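Local coordinates for cytosolic phospholipase A2 delta (Homo sapiens, PDB 5IZ5), which hydrolyses the sn-2 ester of glycerophospholipids in a calcium-dependent manner, with a preference for linoleic acid at that position, at residues A542-T547 with A592-L597. The protein carries 3 engineered substitutions. Sequence-based numbering, arbitrary orientation.
Sequences AWYDLT and AFKGFL
In the phospholipase catalytic domain, the C-terminal end of helix 534-543 (W543, with Y544 just past it) meets F593, K594 and L597 on segment 592-597, which carries the last residues of helix 588-593. W543 is the last residue of its helix, and its indole lies alongside segment 592-597. The six-membered ring does the touching: W543 CZ3 is 3.8 Å from the carbonyl C of F593. On the same ring, W543 CH2 sits 4.1 Å from CB of F593, and CE3 faces CG of K594. L597 adds a looser apolar touch, its CD2 being 4.3 Å from W543 CZ3. The indole also rests on L589 and A590 of helix 588-593, while F593 turns its ring away toward L409, Y412 and L416 of helix 406-422. An alanine in place of W543 would probably open a gap beside F593 and L597 and leave the aliphatic part of K594 without its indole neighbour. K594 runs back past both aromatic side chains, its CG anti to the backbone N (chi1 -157°), in the direction opposite to both. Its CD comes 3.6 Å from CE2 of Y544, and its CE passes close to the carbonyl O of W543. The tyrosine reaches segment 592-597 with its hydroxyl, which also lies at the indole edge, in the plane of that ring. There OH of Y544 donates a hydrogen bond to the backbone O of K594 at 2.4 Å, a very short separation whose exact length is doubtful; this acceptor, shared with OG1 of T598, lies near the plane of the phenol ring, at its edge.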
ATOM      1  N   ALA B 542     -12.639 -16.836  14.081  1.00 55.45           N
ATOM      2  CA  ALA B 542     -13.653 -17.881  13.992  1.00 54.19           C
ATOM      3  C   ALA B 542     -13.045 -19.286  14.034  1.00 54.77           C
ATOM      4  O   ALA B 542     -13.682 -20.222  14.510  1.00 54.76           O
ATOM      5  CB  ALA B 542     -14.476 -17.711  12.729  1.00 54.60           C
ATOM      6  N   TRP B 543     -11.816 -19.423  13.541  1.00 54.76           N
ATOM      7  CA  TRP B 543     -11.188 -20.733  13.386  1.00 54.39           C
ATOM      8  C   TRP B 543     -10.260 -21.153  14.509  1.00 55.74           C
ATOM      9  O   TRP B 543     -10.264 -22.317  14.887  1.00 53.40           O
ATOM     10  CB  TRP B 543     -10.403 -20.808  12.072  1.00 53.04           C
ATOM     11  CG  TRP B 543     -11.260 -21.117  10.878  1.00 51.70           C
ATOM     12  CD1 TRP B 543     -12.622 -21.108  10.829  1.00 51.34           C
ATOM     13  CD2 TRP B 543     -10.814 -21.473   9.564  1.00 50.03           C
ATOM     14  NE1 TRP B 543     -13.056 -21.450   9.572  1.00 50.96           N
ATOM     15  CE2 TRP B 543     -11.965 -21.674   8.774  1.00 50.77           C
ATOM     16  CE3 TRP B 543      -9.554 -21.644   8.978  1.00 50.58           C
ATOM     17  CZ2 TRP B 543     -11.894 -22.033   7.426  1.00 49.40           C
ATOM     18  CZ3 TRP B 543      -9.486 -22.005   7.638  1.00 49.84           C
ATOM     19  CH2 TRP B 543     -10.650 -22.190   6.878  1.00 48.57           C
ATOM     20  N   TYR B 544      -9.467 -20.215  15.015  1.00 57.09           N
ATOM     21  CA  TYR B 544      -8.385 -20.499  15.942  1.00 61.65           C
ATOM     22  C   TYR B 544      -8.681 -19.866  17.287  1.00 69.35           C
ATOM     23  O   TYR B 544      -8.884 -18.656  17.388  1.00 68.63           O
ATOM     24  CB  TYR B 544      -7.062 -19.961  15.397  1.00 61.57           C
ATOM     25  CG  TYR B 544      -6.734 -20.525  14.041  1.00 61.27           C
ATOM     26  CD1 TYR B 544      -7.124 -19.851  12.897  1.00 59.89           C
ATOM     27  CD2 TYR B 544      -6.066 -21.743  13.895  1.00 60.34           C
ATOM     28  CE1 TYR B 544      -6.850 -20.354  11.643  1.00 58.92           C
ATOM     29  CE2 TYR B 544      -5.786 -22.251  12.638  1.00 59.02           C
ATOM     30  CZ  TYR B 544      -6.185 -21.546  11.522  1.00 57.44           C
ATOM     31  OH  TYR B 544      -5.931 -22.019  10.275  1.00 53.23           O
ATOM     32  N   ASP B 545      -8.714 -20.696  18.322  1.00 78.75           N
ATOM     33  CA  ASP B 545      -8.862 -20.200  19.679  1.00 85.55           C
ATOM     34  C   ASP B 545      -7.547 -19.545  20.084  1.00 89.73           C
ATOM     35  O   ASP B 545      -6.723 -20.161  20.758  1.00 91.76           O
ATOM     36  CB  ASP B 545      -9.229 -21.356  20.631  1.00 87.94           C
ATOM     37  CG  ASP B 545      -9.794 -20.871  21.957  1.00 89.69           C
ATOM     38  OD1 ASP B 545      -9.489 -19.725  22.359  1.00 88.68           O
ATOM     39  OD2 ASP B 545     -10.550 -21.643  22.596  1.00 90.74           O
ATOM     40  N   LEU B 546      -7.351 -18.295  19.663  1.00 93.97           N
ATOM     41  CA  LEU B 546      -6.109 -17.584  19.972  1.00 98.09           C
ATOM     42  C   LEU B 546      -6.059 -17.168  21.442  1.00101.64           C
ATOM     43  O   LEU B 546      -6.446 -16.063  21.827  1.00101.13           O
ATOM     44  CB  LEU B 546      -5.852 -16.390  19.032  1.00 98.84           C
ATOM     45  CG  LEU B 546      -4.880 -16.625  17.859  1.00 98.61           C
ATOM     46  CD1 LEU B 546      -4.437 -15.291  17.278  1.00 98.32           C
ATOM     47  CD2 LEU B 546      -3.648 -17.426  18.258  1.00 97.04           C
ATOM     48  N   THR B 547      -5.600 -18.120  22.247  1.00105.40           N
ATOM     49  CA  THR B 547      -5.171 -17.898  23.620  1.00106.63           C
ATOM     50  C   THR B 547      -3.720 -18.374  23.583  1.00107.12           C
ATOM     51  O   THR B 547      -3.305 -19.262  24.336  1.00105.20           O
ATOM     52  CB  THR B 547      -6.041 -18.673  24.645  1.00107.85           C
ATOM     53  OG1 THR B 547      -5.260 -19.008  25.803  1.00110.72           O
ATOM     54  CG2 THR B 547      -6.628 -19.957  24.045  1.00106.61           C
ATOM     55  N   ALA B 592     -10.565 -28.777   5.630  1.00 46.91           N
ATOM     56  CA  ALA B 592      -9.508 -28.882   4.625  1.00 45.40           C
ATOM     57  C   ALA B 592      -8.333 -27.948   4.887  1.00 42.95           C
ATOM     58  O   ALA B 592      -7.208 -28.282   4.534  1.00 44.00           O
ATOM     59  CB  ALA B 592     -10.070 -28.612   3.237  1.00 45.42           C
ATOM     60  N   PHE B 593      -8.596 -26.787   5.495  1.00 41.42           N
ATOM     61  CA  PHE B 593      -7.647 -25.669   5.520  1.00 41.15           C
ATOM     62  C   PHE B 593      -7.295 -25.068   6.885  1.00 41.73           C
ATOM     63  O   PHE B 593      -6.373 -24.258   6.989  1.00 40.91           O
ATOM     64  CB  PHE B 593      -8.189 -24.601   4.569  1.00 40.04           C
ATOM     65  CG  PHE B 593      -7.936 -24.931   3.133  1.00 39.74           C
ATOM     66  CD1 PHE B 593      -6.671 -24.756   2.575  1.00 39.22           C
ATOM     67  CD2 PHE B 593      -8.936 -25.472   2.356  1.00 39.04           C
ATOM     68  CE1 PHE B 593      -6.433 -25.090   1.256  1.00 38.35           C
ATOM     69  CE2 PHE B 593      -8.705 -25.799   1.032  1.00 38.83           C
ATOM     70  CZ  PHE B 593      -7.451 -25.614   0.484  1.00 38.77           C
ATOM     71  N   LYS B 594      -7.985 -25.476   7.940  1.00 44.47           N
ATOM     72  CA  LYS B 594      -7.705 -24.935   9.271  1.00 47.26           C
ATOM     73  C   LYS B 594      -6.261 -25.244   9.649  1.00 44.72           C
ATOM     74  O   LYS B 594      -5.496 -24.358  10.030  1.00 45.82           O
ATOM     75  CB  LYS B 594      -8.675 -25.569  10.276  1.00 50.88           C
ATOM     76  CG  LYS B 594      -8.940 -24.805  11.557  1.00 53.86           C
ATOM     77  CD  LYS B 594      -7.959 -25.140  12.672  1.00 57.49           C
ATOM     78  CE  LYS B 594      -8.672 -25.250  14.017  1.00 59.17           C
ATOM     79  NZ  LYS B 594      -7.808 -24.856  15.166  1.00 60.69           N
ATOM     80  N   GLY B 595      -5.889 -26.505   9.496  1.00 44.05           N
ATOM     81  CA  GLY B 595      -4.547 -26.965   9.808  1.00 44.70           C
ATOM     82  C   GLY B 595      -3.521 -26.356   8.872  1.00 44.72           C
ATOM     83  O   GLY B 595      -2.500 -25.824   9.303  1.00 42.77           O
ATOM     84  N   PHE B 596      -3.825 -26.423   7.580  1.00 44.56           N
ATOM     85  CA  PHE B 596      -2.977 -25.850   6.532  1.00 45.38           C
ATOM     86  C   PHE B 596      -2.563 -24.401   6.814  1.00 47.53           C
ATOM     87  O   PHE B 596      -1.402 -24.027   6.632  1.00 45.06           O
ATOM     88  CB  PHE B 596      -3.717 -25.943   5.192  1.00 45.47           C
ATOM     89  CG  PHE B 596      -2.929 -25.425   4.027  1.00 45.85           C
ATOM     90  CD1 PHE B 596      -3.002 -24.087   3.667  1.00 46.48           C
ATOM     91  CD2 PHE B 596      -2.122 -26.273   3.285  1.00 46.35           C
ATOM     92  CE1 PHE B 596      -2.277 -23.601   2.595  1.00 47.86           C
ATOM     93  CE2 PHE B 596      -1.395 -25.795   2.207  1.00 47.52           C
ATOM     94  CZ  PHE B 596      -1.474 -24.457   1.859  1.00 47.85           C
ATOM     95  N   LEU B 597      -3.513 -23.590   7.255  1.00 50.22           N
ATOM     96  CA  LEU B 597      -3.272 -22.156   7.472  1.00 51.73           C
ATOM     97  C   LEU B 597      -2.616 -21.770   8.821  1.00 50.95           C
ATOM     98  O   LEU B 597      -2.274 -20.606   9.024  1.00 50.86           O
ATOM     99  CB  LEU B 597      -4.605 -21.413   7.295  1.00 54.01           C
ATOM    100  CG  LEU B 597      -4.668 -20.195   6.356  1.00 55.80           C
ATOM    101  CD1 LEU B 597      -4.115 -20.568   4.988  1.00 56.21           C
ATOM    102  CD2 LEU B 597      -6.102 -19.704   6.224  1.00 55.99           C
TER